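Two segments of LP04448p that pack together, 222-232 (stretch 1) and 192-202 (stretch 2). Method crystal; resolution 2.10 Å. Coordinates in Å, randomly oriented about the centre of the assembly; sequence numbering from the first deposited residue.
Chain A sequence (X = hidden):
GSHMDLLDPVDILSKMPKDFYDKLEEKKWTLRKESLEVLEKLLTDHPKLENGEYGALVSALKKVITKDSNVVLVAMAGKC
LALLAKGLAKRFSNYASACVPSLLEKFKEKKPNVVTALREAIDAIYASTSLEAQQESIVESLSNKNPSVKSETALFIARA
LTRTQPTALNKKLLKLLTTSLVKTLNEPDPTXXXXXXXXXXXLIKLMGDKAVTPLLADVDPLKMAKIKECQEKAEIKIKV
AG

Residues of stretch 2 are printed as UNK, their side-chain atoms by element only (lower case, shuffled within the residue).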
# COMPACT_ATOMS: atom_id res chain seq x y z
N LEU A 222 -21.93 -17.92 9.36
CA LEU A 222 -20.57 -18.14 9.83
C LEU A 222 -19.65 -16.99 9.41
O LEU A 222 -18.88 -16.47 10.21
CB LEU A 222 -19.99 -19.44 9.27
CG LEU A 222 -20.26 -20.75 10.00
CD1 LEU A 222 -19.74 -21.91 9.16
CD2 LEU A 222 -19.59 -20.72 11.36
N LYS A 223 -19.74 -16.62 8.14
CA LYS A 223 -18.93 -15.54 7.61
C LYS A 223 -19.28 -14.21 8.28
O LYS A 223 -18.38 -13.43 8.61
CB LYS A 223 -19.11 -15.46 6.09
CG LYS A 223 -18.51 -16.64 5.35
CD LYS A 223 -18.84 -16.59 3.87
CE LYS A 223 -18.06 -17.64 3.10
NZ LYS A 223 -18.22 -18.98 3.69
N MSE A 224 -20.57 -13.95 8.49
CA MSE A 224 -20.99 -12.72 9.15
C MSE A 224 -20.35 -12.62 10.53
O MSE A 224 -20.01 -11.53 10.98
CB MSE A 224 -22.51 -12.67 9.30
CG MSE A 224 -23.25 -12.06 8.11
SE MSE A 224 -22.66 -10.23 7.69
CE MSE A 224 -22.59 -9.50 9.44
N ALA A 225 -20.20 -13.76 11.20
CA ALA A 225 -19.59 -13.79 12.53
C ALA A 225 -18.13 -13.35 12.46
O ALA A 225 -17.66 -12.59 13.31
CB ALA A 225 -19.70 -15.19 13.12
N LYS A 226 -17.41 -13.85 11.45
CA LYS A 226 -16.00 -13.48 11.27
C LYS A 226 -15.92 -11.98 11.04
O LYS A 226 -15.08 -11.29 11.64
CB LYS A 226 -15.40 -14.18 10.06
CG LYS A 226 -15.35 -15.68 10.15
CD LYS A 226 -14.53 -16.26 9.00
CE LYS A 226 -14.56 -17.79 9.01
NZ LYS A 226 -15.90 -18.32 8.66
N ILE A 227 -16.79 -11.48 10.17
CA ILE A 227 -16.83 -10.06 9.85
C ILE A 227 -17.09 -9.22 11.10
O ILE A 227 -16.40 -8.23 11.34
CB ILE A 227 -17.91 -9.78 8.79
CG1 ILE A 227 -17.53 -10.46 7.47
CG2 ILE A 227 -18.10 -8.27 8.60
CD1 ILE A 227 -18.60 -10.39 6.40
N LYS A 228 -18.08 -9.62 11.90
CA LYS A 228 -18.39 -8.86 13.11
C LYS A 228 -17.24 -8.89 14.11
O LYS A 228 -17.00 -7.91 14.81
CB LYS A 228 -19.68 -9.37 13.76
CG LYS A 228 -20.89 -8.47 13.47
CD LYS A 228 -21.03 -8.17 11.98
CE LYS A 228 -22.23 -7.27 11.67
NZ LYS A 228 -22.17 -5.93 12.33
N GLU A 229 -16.53 -10.01 14.19
CA GLU A 229 -15.40 -10.10 15.10
C GLU A 229 -14.39 -9.03 14.68
O GLU A 229 -13.93 -8.23 15.49
CB GLU A 229 -14.73 -11.47 15.01
CG GLU A 229 -15.34 -12.52 15.89
CD GLU A 229 -14.53 -13.80 15.89
OE1 GLU A 229 -14.55 -14.53 14.88
OE2 GLU A 229 -13.85 -14.06 16.91
N CYS A 230 -14.05 -9.04 13.39
CA CYS A 230 -13.10 -8.08 12.85
C CYS A 230 -13.63 -6.66 13.06
O CYS A 230 -12.87 -5.75 13.41
CB CYS A 230 -12.87 -8.35 11.37
SG CYS A 230 -12.05 -9.93 11.04
N GLN A 231 -14.93 -6.47 12.84
CA GLN A 231 -15.52 -5.15 13.02
C GLN A 231 -15.23 -4.63 14.42
O GLN A 231 -14.86 -3.46 14.59
CB GLN A 231 -17.04 -5.22 12.82
CG GLN A 231 -17.73 -3.87 12.86
CD GLN A 231 -19.25 -3.99 12.85
OE1 GLN A 231 -19.82 -4.86 12.19
NE2 GLN A 231 -19.92 -3.09 13.56
N GLU A 232 -15.37 -5.50 15.41
CA GLU A 232 -15.14 -5.12 16.80
C GLU A 232 -13.72 -4.65 17.06
O GLU A 232 -13.51 -3.67 17.77
CB GLU A 232 -15.43 -6.30 17.74
CG GLU A 232 -16.89 -6.70 17.83
CD GLU A 232 -17.22 -7.33 19.17
OE1 GLU A 232 -16.43 -8.19 19.64
OE2 GLU A 232 -18.27 -6.98 19.75
N UNK A 192 -7.43 -15.91 2.38
CA UNK A 192 -8.13 -14.93 1.57
C UNK A 192 -9.46 -14.59 2.24
O UNK A 192 -9.85 -13.42 2.32
c UNK A 192 -8.37 -15.46 0.14
c UNK A 192 -9.23 -14.48 -0.67
c UNK A 192 -7.02 -15.70 -0.55
N UNK A 193 -10.14 -15.61 2.74
CA UNK A 193 -11.42 -15.41 3.41
C UNK A 193 -11.24 -14.55 4.66
O UNK A 193 -11.98 -13.59 4.87
c UNK A 193 -13.98 -17.97 4.92
n UNK A 193 -12.37 -17.91 7.26
c UNK A 193 -13.27 -16.63 4.70
c UNK A 193 -12.05 -16.76 3.79
n UNK A 193 -13.08 -19.03 5.37
n UNK A 193 -11.55 -20.00 6.80
c UNK A 193 -12.33 -18.97 6.48
N UNK A 194 -10.25 -14.88 5.49
CA UNK A 194 -10.01 -14.11 6.71
C UNK A 194 -9.68 -12.66 6.39
O UNK A 194 -10.15 -11.74 7.05
o UNK A 194 -10.40 -16.39 8.25
c UNK A 194 -8.86 -14.70 7.53
o UNK A 194 -8.25 -16.80 8.48
c UNK A 194 -9.20 -16.06 8.13
N UNK A 195 -8.84 -12.45 5.37
CA UNK A 195 -8.45 -11.10 4.98
C UNK A 195 -9.67 -10.33 4.48
O UNK A 195 -9.84 -9.15 4.80
o UNK A 195 -6.19 -11.77 4.40
c UNK A 195 -7.37 -11.17 3.89
N UNK A 196 -10.52 -10.99 3.71
CA UNK A 196 -11.72 -10.34 3.20
C UNK A 196 -12.65 -9.97 4.35
O UNK A 196 -13.29 -8.91 4.33
o UNK A 196 -11.62 -11.60 1.13
c UNK A 196 -12.45 -11.27 2.23
N UNK A 197 -12.74 -10.85 5.35
CA UNK A 197 -13.60 -10.59 6.50
C UNK A 197 -13.07 -9.37 7.26
O UNK A 197 -13.85 -8.54 7.74
c UNK A 197 -13.63 -11.81 7.43
N UNK A 198 -11.75 -9.27 7.38
CA UNK A 198 -11.14 -8.15 8.09
C UNK A 198 -11.44 -6.83 7.39
O UNK A 198 -11.74 -5.82 8.04
o UNK A 198 -6.78 -6.76 9.83
c UNK A 198 -8.99 -7.37 9.20
c UNK A 198 -7.53 -7.69 9.48
c UNK A 198 -9.63 -8.34 8.21
o UNK A 198 -7.14 -8.87 9.38
N UNK A 199 -11.37 -6.84 6.06
CA UNK A 199 -11.64 -5.64 5.28
C UNK A 199 -13.11 -5.25 5.40
O UNK A 199 -13.45 -4.07 5.57
c UNK A 199 -11.29 -5.89 3.80
N UNK A 200 -13.99 -6.24 5.31
CA UNK A 200 -15.43 -6.01 5.42
C UNK A 200 -15.80 -5.46 6.79
O UNK A 200 -16.60 -4.54 6.91
c UNK A 200 -16.37 -8.89 3.25
c UNK A 200 -16.88 -7.58 3.81
c UNK A 200 -16.68 -6.44 2.83
c UNK A 200 -16.19 -7.31 5.15
N UNK A 201 -15.21 -6.04 7.84
CA UNK A 201 -15.50 -5.59 9.19
C UNK A 201 -15.04 -4.16 9.40
O UNK A 201 -15.71 -3.36 10.06
N UNK A 202 -13.88 -3.83 8.83
CA UNK A 202 -13.35 -2.48 8.97
C UNK A 202 -14.27 -1.52 8.22
O UNK A 202 -14.53 -0.41 8.68
c UNK A 202 -11.31 -1.02 8.71
c UNK A 202 -11.91 -2.39 8.42
o UNK A 202 -11.11 -3.39 9.05

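Both segments are helical, and their axes cross at 57° with a closest approach of 7.2 Å, a spacing that favours small residues where the backbones meet.

Position 192 carries three carbons, one holding the other two, and lies out of reach of stretch 1. A side chain branched at its first carbon with no heteroatom is valine, V192.

Position 193 has three carbons, a nitrogen, then a carbon bearing two more nitrogens; it points toward stretch 1 and lies beside K226 and K223. The end group is a guanidinium, so this is R193. Its terminal nitrogen NH1 sits implausibly close to K226 CE, so the fine detail there deserves little weight.

Position 194 has two carbons, the second carrying two oxygens. Its CA-to-CB bond runs sideways, but its end comes nearer stretch 1, close to K226. This short carboxylate is aspartate, D194, with OD1 4.2 Å from K226 CD. D194 OD1 also lies 2.7 Å from R193 NH1, a salt bridge within the helix whose hydrogen bond is weak and whose nitrogen is not surely placed.

Position 195 shows one carbon and one oxygen, pointing away from stretch 1; it is serine, S195. Position 196 shows the same pair, again without contact across the interface, and is S196. Its OG donates a 2.8 Å hydrogen bond to V192 O, returning the hydroxyl to its own helix.

Position 197 has a single carbon, directed toward stretch 1, with CB 4.0 Å from K226 CB and 4.1 Å from I227 CG1; one carbon means alanine, A197. The small methyl lets the helices draw in, with the CA atoms of A197 and I227 4.7 Å apart.

Position 198 has three carbons in line, the third carrying two oxygens. The side chain points away overall, yet CB touches C230 SG at 4.0 Å, while the carboxylate extends beyond the contact: glutamate, E198.

Position 199 has one carbon, pointing away; it is A199. Position 200 has four carbons, forked at the second, with CB 4.1 Å from I227 CG2: leucine, L200.

Position 201 has no side-chain atoms; its bare CA approaches I227 O at 3.5 Å, and its backbone O lies 3.5 Å from Q231 CA, both as CA-H...O contacts. It is glycine, G201. An ideal CB here would clash with I227 O, Q231 N and C230 CB.

Position 202 has one carbon carrying an oxygen and a second carbon, and it points away; it is threonine, T202. Its OG1 donates a 2.7 Å hydrogen bond to E198 O.

The rule to read here is one of size and spacing. A197 and G201, one helical turn apart, present a low surface on which I227, C230 and Q231 settle, and at G201 the CA atom comes within 3.9 Å of Q231 CA. No hydrogen bond crosses between the stretches; close backbone approach and apolar packing by I227 and C230 make the centre, with charged side chains gathered around R193.

Stretch 2 192-202: VRDSSAEALGT
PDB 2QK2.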